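Local coordinates for G-protein interacting protein 1 (Dictyostelium discoideum, PDB 5Z1N) that probably binds heterotrimeric G proteins and holds them in the cytosol during chemotaxis, its C-terminal TNFAIP8-like region enclosing a phospholipid, at residues R15-S20 against F152-A157; R67-G72 against T100-A105. All blocks are in the same frame, centred on the assembly; numbering follows the deposited sequence.

How the contacts relate
Both contacts pack helix on helix in the all-helical TNFAIP8-like region, on opposite sides of the chain's centre, about 18 Å apart between centres. They share no helix: contact 1 joins helices 12-28 and 151-158, near the two ends of the chain, and contact 2, nested within that span, joins helices 59-81 and 92-113. Contact 1 is partly buried, mixing leucine packing with a water bridge with one weak leg and direct lipid contacts. Contact 2 is buried and closer, built on alanines and a glycine; neither has a direct hydrogen bond between its segments. Each lends residues to the phosphatidylethanolamine pocket: Leu-17, Ile-18 and Leu-154 from contact 1, Leu-69 from contact 2.

Contact 1 of 2, residues R15-S20 against F152-A157; sequences RELIGS and FLLISA. With PEF (di-palmitoyl-3-sn-phosphatidylethanolamine), chain B.
The hydroxyl of Ser-20 faces Leu-153 across the contact, and a water links the two: Ser-20 OG lies 2.9 Å from this bridging water, which gives a weak bond to Leu-153 O. No direct hydrogen bond joins the helices, whose segment axes pass 9.2 Å apart at 137°, between perpendicular and antiparallel. Beside the hydroxyl, Ser-20 CB rests 3.9 Å from Leu-154 CB at the point where the backbones come nearest. Leu-17 and Leu-154 then meet by their methyls, the side chains crossing at about a right angle. Leu-17 divides its branches: CD2 presses on Ala-157 CB at 3.5 Å and on Leu-154 CD1 at 3.9 Å, while CD1 turns to the lipid, 3.7 Å from PEF O5, an ester carbonyl oxygen. Leu-154, its CG anti to the backbone N (chi1 173°), meets Leu-17 with CD1, while its other methyl, CD2, lies 3.8 Å from PEF C24, near the end of the other acyl chain. Ile-18 CG1 lies against PEF C14, the fifth carbon of that same chain, nearer its ester end. An alanine in place of Leu-17 would probably open a gap between Ala-157, Leu-154 and the lipid ester. Water-bridged on one side and greasy on the other, the contact forms part of the wall of the phospholipid pocket, consistent with the lipid-binding interior of TNFAIP8-family relatives.

Contact 2 of 2, residues R67-G72 against T100-A105; sequences RALRDG and TALKEA
Ala-68 CB is the bump that enters a hollow on helix 92-113 between Ala-101, Glu-104 and Ala-105. It lies 3.5 Å from Ala-105 N and 3.6 Å from Glu-104 CG, with Ala-101 O and Ala-105 CB also against it. The Glu-104 wall of this hollow owes its place to a CG set anti to the backbone N (chi1 167°). One turn along, the roles reverse: Ala-101 CB presses onto the bare backbone of Gly-72, 3.4 Å from Gly-72 N, while Asp-71 CB borders it on the more exposed side. A side chain at Gly-72 would run into Leu-102, since a CB there would fall 2.9 Å from Leu-102 CD2. On the inner side Leu-69 CD2 rests on Ala-105 CB at 3.8 Å and touches Leu-102 CD2 at 4.0 Å, the two leucines crossing at about a right angle; Leu-69 also touches the bound phosphatidylethanolamine. Small residues four apart on both helices, Ala-68 with Gly-72 and Ala-101 with Ala-105, let the segments run nearly antiparallel (160°) with their axes only 7.8 Å apart. No hydrogen bond joins the two segments, so they are held by close fit and apolar contact, with carboxylates at the outer border and Leu-69 reaching the bound lipid on the inner side.

Contact 1 of 2, residues R15-S20 against F152-A157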
loop_
_atom_site.group_PDB
_atom_site.type_symbol
_atom_site.label_atom_id
_atom_site.label_comp_id
_atom_site.label_asym_id
_atom_site.label_seq_id
_atom_site.Cartn_x
_atom_site.Cartn_y
_atom_site.Cartn_z
ATOM N N ARG A 15 3.247 -10.706 5.355
ATOM C CA ARG A 15 2.992 -10.346 6.746
ATOM C C ARG A 15 4.052 -9.391 7.278
ATOM O O ARG A 15 3.740 -8.504 8.079
ATOM C CB ARG A 15 2.922 -11.602 7.619
ATOM C CG ARG A 15 1.823 -12.580 7.215
ATOM C CD ARG A 15 1.583 -13.640 8.283
ATOM N NE ARG A 15 2.760 -14.477 8.501
ATOM C CZ ARG A 15 2.929 -15.686 7.974
ATOM N NH1 ARG A 15 1.990 -16.208 7.192
ATOM N NH2 ARG A 15 4.035 -16.375 8.226
ATOM N N GLU A 16 5.303 -9.551 6.841
ATOM C CA GLU A 16 6.352 -8.623 7.251
ATOM C C GLU A 16 6.144 -7.247 6.634
ATOM O O GLU A 16 6.327 -6.224 7.309
ATOM C CB GLU A 16 7.725 -9.180 6.873
ATOM C CG GLU A 16 8.275 -10.179 7.871
ATOM C CD GLU A 16 9.003 -9.510 9.019
ATOM O OE1 GLU A 16 8.996 -10.069 10.137
ATOM O OE2 GLU A 16 9.582 -8.425 8.803
ATOM N N LEU A 17 5.767 -7.199 5.350
ATOM C CA LEU A 17 5.448 -5.915 4.729
ATOM C C LEU A 17 4.333 -5.198 5.488
ATOM O O LEU A 17 4.440 -4.006 5.818
ATOM C CB LEU A 17 5.051 -6.130 3.270
ATOM C CG LEU A 17 6.204 -6.220 2.276
ATOM C CD1 LEU A 17 5.741 -6.846 0.973
ATOM C CD2 LEU A 17 6.760 -4.835 2.035
ATOM N N ILE A 18 3.252 -5.921 5.782
ATOM C CA ILE A 18 2.127 -5.314 6.479
ATOM C C ILE A 18 2.523 -4.905 7.891
ATOM O O ILE A 18 2.055 -3.882 8.399
ATOM C CB ILE A 18 0.929 -6.278 6.469
ATOM C CG1 ILE A 18 0.530 -6.588 5.027
ATOM C CG2 ILE A 18 -0.250 -5.682 7.221
ATOM C CD1 ILE A 18 -0.606 -7.569 4.904
ATOM N N GLY A 19 3.396 -5.679 8.541
ATOM C CA GLY A 19 3.900 -5.275 9.844
ATOM C C GLY A 19 4.652 -3.957 9.798
ATOM O O GLY A 19 4.460 -3.090 10.659
ATOM N N SER A 20 5.509 -3.781 8.787
ATOM C CA SER A 20 6.246 -2.524 8.666
ATOM C C SER A 20 5.295 -1.348 8.445
ATOM O O SER A 20 5.395 -0.306 9.120
ATOM C CB SER A 20 7.264 -2.627 7.529
ATOM O OG SER A 20 8.232 -3.621 7.813
ATOM N N PHE A 152 13.023 2.221 6.403
ATOM C CA PHE A 152 13.988 1.517 5.563
ATOM C C PHE A 152 13.539 0.095 5.257
ATOM O O PHE A 152 13.692 -0.377 4.126
ATOM C CB PHE A 152 15.366 1.495 6.230
ATOM C CG PHE A 152 16.331 0.534 5.584
ATOM C CD1 PHE A 152 16.964 0.863 4.395
ATOM C CD2 PHE A 152 16.584 -0.708 6.150
ATOM C CE1 PHE A 152 17.842 -0.021 3.790
ATOM C CE2 PHE A 152 17.459 -1.597 5.549
ATOM C CZ PHE A 152 18.086 -1.253 4.366
ATOM N N LEU A 153 13.004 -0.613 6.254
ATOM C CA LEU A 153 12.566 -1.987 6.021
ATOM C C LEU A 153 11.434 -2.037 5.005
ATOM O O LEU A 153 11.419 -2.896 4.111
ATOM C CB LEU A 153 12.136 -2.628 7.340
ATOM C CG LEU A 153 13.224 -2.711 8.411
ATOM C CD1 LEU A 153 12.726 -3.475 9.624
ATOM C CD2 LEU A 153 14.478 -3.360 7.851
ATOM N N LEU A 154 10.482 -1.110 5.116
ATOM C CA LEU A 154 9.349 -1.094 4.200
ATOM C C LEU A 154 9.791 -0.757 2.782
ATOM O O LEU A 154 9.468 -1.482 1.835
ATOM C CB LEU A 154 8.296 -0.098 4.683
ATOM C CG LEU A 154 7.153 0.114 3.689
ATOM C CD1 LEU A 154 6.415 -1.196 3.438
ATOM C CD2 LEU A 154 6.205 1.196 4.178
ATOM N N ILE A 155 10.527 0.344 2.614
ATOM C CA ILE A 155 10.912 0.752 1.266
ATOM C C ILE A 155 11.862 -0.265 0.651
ATOM O O ILE A 155 11.747 -0.609 -0.530
ATOM C CB ILE A 155 11.528 2.160 1.276
ATOM C CG1 ILE A 155 10.546 3.169 1.878
ATOM C CG2 ILE A 155 11.930 2.564 -0.136
ATOM C CD1 ILE A 155 9.181 3.170 1.213
ATOM N N SER A 156 12.812 -0.767 1.441
ATOM C CA SER A 156 13.761 -1.745 0.928
ATOM C C SER A 156 13.095 -3.076 0.611
ATOM O O SER A 156 13.645 -3.856 -0.174
ATOM C CB SER A 156 14.904 -1.949 1.923
ATOM O OG SER A 156 14.460 -2.647 3.071
ATOM N N ALA A 157 11.931 -3.360 1.200
ATOM C CA ALA A 157 11.181 -4.529 0.759
ATOM C C ALA A 157 10.337 -4.227 -0.473
ATOM O O ALA A 157 10.136 -5.111 -1.314
ATOM C CB ALA A 157 10.299 -5.050 1.893
HETATM C C2 PEF B . 1.810 -12.108 -1.377
HETATM C C1 PEF B . 1.334 -12.725 -2.686
HETATM N N PEF B . 4.593 -14.454 -7.337
HETATM C C3 PEF B . 3.292 -12.358 -1.146
HETATM C C4 PEF B . 2.431 -13.810 -6.460
HETATM C C5 PEF B . 3.189 -14.342 -7.669
HETATM C C10 PEF B . 1.137 -10.129 -0.224
HETATM C C11 PEF B . 0.625 -8.710 -0.224
HETATM C C12 PEF B . 1.330 -7.848 0.818
HETATM C C13 PEF B . 0.992 -6.389 0.529
HETATM C C14 PEF B . 1.501 -5.419 1.590
HETATM C C15 PEF B . 1.427 -4.000 1.033
HETATM C C16 PEF B . 1.806 -2.953 2.071
HETATM C C17 PEF B . 2.110 -1.606 1.421
HETATM C C18 PEF B . 1.064 -1.220 0.380
HETATM C C19 PEF B . 0.789 0.281 0.400
HETATM C C20 PEF B . 2.071 1.106 0.335
HETATM C C21 PEF B . 2.091 2.149 1.446
HETATM C C22 PEF B . 3.417 2.900 1.485
HETATM C C23 PEF B . 3.586 3.646 2.804
HETATM C C24 PEF B . 4.852 4.494 2.788
HETATM C C25 PEF B . 5.126 5.100 4.147
HETATM C C30 PEF B . 4.566 -10.259 -1.449
HETATM C C31 PEF B . 5.360 -9.314 -2.318
HETATM C C32 PEF B . 4.494 -8.124 -2.715
HETATM C C33 PEF B . 3.409 -8.530 -3.704
HETATM C C34 PEF B . 2.201 -7.608 -3.587
HETATM C C35 PEF B . 1.195 -7.869 -4.704
HETATM C C36 PEF B . -0.208 -7.431 -4.298
HETATM C C37 PEF B . -1.119 -7.243 -5.507
HETATM C C38 PEF B . -2.559 -6.990 -5.068
HETATM C C39 PEF B . -3.123 -5.722 -5.700
HETATM C C40 PEF B . -4.576 -5.482 -5.301
HETATM C C41 PEF B . -4.738 -5.323 -3.793
HETATM C C42 PEF B . -3.997 -4.100 -3.260
HETATM C C43 PEF B . -4.339 -3.859 -1.795
HETATM C C44 PEF B . -3.580 -2.666 -1.230
HETATM C C45 PEF B . -4.096 -2.307 0.147
HETATM O O4 PEF B . 1.158 -10.801 0.791
HETATM O O5 PEF B . 4.357 -10.003 -0.274
HETATM O O2 PEF B . 1.614 -10.704 -1.468
HETATM O O3 PEF B . 4.017 -11.483 -2.004
HETATM O O1P PEF B . 1.793 -16.290 -3.750
HETATM O O2P PEF B . 0.380 -14.332 -4.795
HETATM O O3P PEF B . 2.110 -13.875 -2.998
HETATM O O4P PEF B . 2.800 -14.538 -5.290
HETATM P P PEF B . 1.665 -14.850 -4.200
HETATM O O HOH W 1 9.059 -4.881 5.371
#

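Contact 2 of 2, residues R67-G72 against T100-A105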
loop_
_atom_site.group_PDB
_atom_site.type_symbol
_atom_site.label_atom_id
_atom_site.label_comp_id
_atom_site.label_asym_id
_atom_site.label_seq_id
_atom_site.Cartn_x
_atom_site.Cartn_y
_atom_site.Cartn_z
ATOM N N ARG A 67 0.707 -2.325 -12.441
ATOM C CA ARG A 67 1.503 -1.197 -12.910
ATOM C C ARG A 67 1.395 -0.017 -11.953
ATOM O O ARG A 67 2.412 0.542 -11.519
ATOM C CB ARG A 67 1.060 -0.794 -14.317
ATOM C CG ARG A 67 1.724 -1.595 -15.423
ATOM C CD ARG A 67 1.424 -1.005 -16.794
ATOM N NE ARG A 67 0.271 -1.642 -17.425
ATOM C CZ ARG A 67 0.330 -2.772 -18.123
ATOM N NH1 ARG A 67 -0.770 -3.278 -18.661
ATOM N NH2 ARG A 67 1.489 -3.397 -18.281
ATOM N N ALA A 68 0.164 0.351 -11.582
ATOM C CA ALA A 68 -0.009 1.508 -10.714
ATOM C C ALA A 68 0.771 1.319 -9.423
ATOM O O ALA A 68 1.579 2.177 -9.039
ATOM C CB ALA A 68 -1.492 1.744 -10.428
ATOM N N LEU A 69 0.602 0.158 -8.787
ATOM C CA LEU A 69 1.299 -0.091 -7.534
ATOM C C LEU A 69 2.797 0.048 -7.733
ATOM O O LEU A 69 3.476 0.746 -6.971
ATOM C CB LEU A 69 0.946 -1.478 -7.000
ATOM C CG LEU A 69 -0.461 -1.633 -6.423
ATOM C CD1 LEU A 69 -0.710 -3.081 -6.039
ATOM C CD2 LEU A 69 -0.656 -0.715 -5.224
ATOM N N ARG A 70 3.318 -0.546 -8.809
ATOM C CA ARG A 70 4.758 -0.500 -9.008
ATOM C C ARG A 70 5.215 0.935 -9.205
ATOM O O ARG A 70 6.192 1.371 -8.580
ATOM C CB ARG A 70 5.152 -1.407 -10.175
ATOM C CG ARG A 70 5.002 -2.882 -9.798
ATOM C CD ARG A 70 5.656 -3.825 -10.779
ATOM N NE ARG A 70 4.888 -3.966 -12.010
ATOM C CZ ARG A 70 5.351 -3.647 -13.213
ATOM N NH1 ARG A 70 6.584 -3.174 -13.346
ATOM N NH2 ARG A 70 4.588 -3.808 -14.285
ATOM N N ASP A 71 4.448 1.719 -9.976
ATOM C CA ASP A 71 4.758 3.138 -10.104
ATOM C C ASP A 71 4.849 3.776 -8.730
ATOM O O ASP A 71 5.860 4.400 -8.383
ATOM C CB ASP A 71 3.699 3.847 -10.950
ATOM C CG ASP A 71 3.935 3.693 -12.434
ATOM O OD1 ASP A 71 2.964 3.854 -13.200
ATOM O OD2 ASP A 71 5.085 3.408 -12.835
ATOM N N GLY A 72 3.816 3.564 -7.908
ATOM C CA GLY A 72 3.835 4.108 -6.563
ATOM C C GLY A 72 5.084 3.699 -5.819
ATOM O O GLY A 72 5.835 4.549 -5.328
ATOM N N THR A 100 -0.237 10.068 -6.473
ATOM C CA THR A 100 -1.086 9.971 -7.650
ATOM C C THR A 100 -1.111 8.543 -8.163
ATOM O O THR A 100 -2.183 8.008 -8.476
ATOM C CB THR A 100 -0.607 10.944 -8.724
ATOM O OG1 THR A 100 -0.794 12.285 -8.253
ATOM C CG2 THR A 100 -1.398 10.758 -10.007
ATOM N N ALA A 101 0.050 7.878 -8.163
ATOM C CA ALA A 101 0.081 6.493 -8.613
ATOM C C ALA A 101 -0.840 5.641 -7.756
ATOM O O ALA A 101 -1.635 4.846 -8.279
ATOM C CB ALA A 101 1.510 5.951 -8.581
ATOM N N LEU A 102 -0.806 5.847 -6.438
ATOM C CA LEU A 102 -1.642 5.012 -5.595
ATOM C C LEU A 102 -3.115 5.333 -5.814
ATOM O O LEU A 102 -3.953 4.421 -5.787
ATOM C CB LEU A 102 -1.225 5.159 -4.132
ATOM C CG LEU A 102 0.160 4.531 -3.891
ATOM C CD1 LEU A 102 0.647 4.730 -2.456
ATOM C CD2 LEU A 102 0.161 3.053 -4.258
ATOM N N LYS A 103 -3.437 6.596 -6.124
ATOM C CA LYS A 103 -4.817 6.917 -6.469
ATOM C C LYS A 103 -5.266 6.079 -7.655
ATOM O O LYS A 103 -6.348 5.478 -7.628
ATOM C CB LYS A 103 -4.964 8.413 -6.761
ATOM C CG LYS A 103 -6.376 8.864 -7.178
ATOM C CD LYS A 103 -7.424 8.553 -6.113
ATOM C CE LYS A 103 -7.117 9.266 -4.800
ATOM N NZ LYS A 103 -8.199 9.063 -3.786
ATOM N N GLU A 104 -4.405 5.960 -8.673
ATOM C CA GLU A 104 -4.742 5.113 -9.809
ATOM C C GLU A 104 -5.000 3.687 -9.341
ATOM O O GLU A 104 -6.053 3.105 -9.638
ATOM C CB GLU A 104 -3.626 5.173 -10.853
ATOM C CG GLU A 104 -3.697 4.110 -11.935
ATOM C CD GLU A 104 -4.839 4.306 -12.914
ATOM O OE1 GLU A 104 -5.534 5.342 -12.843
ATOM O OE2 GLU A 104 -5.039 3.414 -13.764
ATOM N N ALA A 105 -4.091 3.145 -8.525
ATOM C CA ALA A 105 -4.304 1.804 -7.994
ATOM C C ALA A 105 -5.646 1.726 -7.283
ATOM O O ALA A 105 -6.442 0.810 -7.533
ATOM C CB ALA A 105 -3.165 1.415 -7.052
#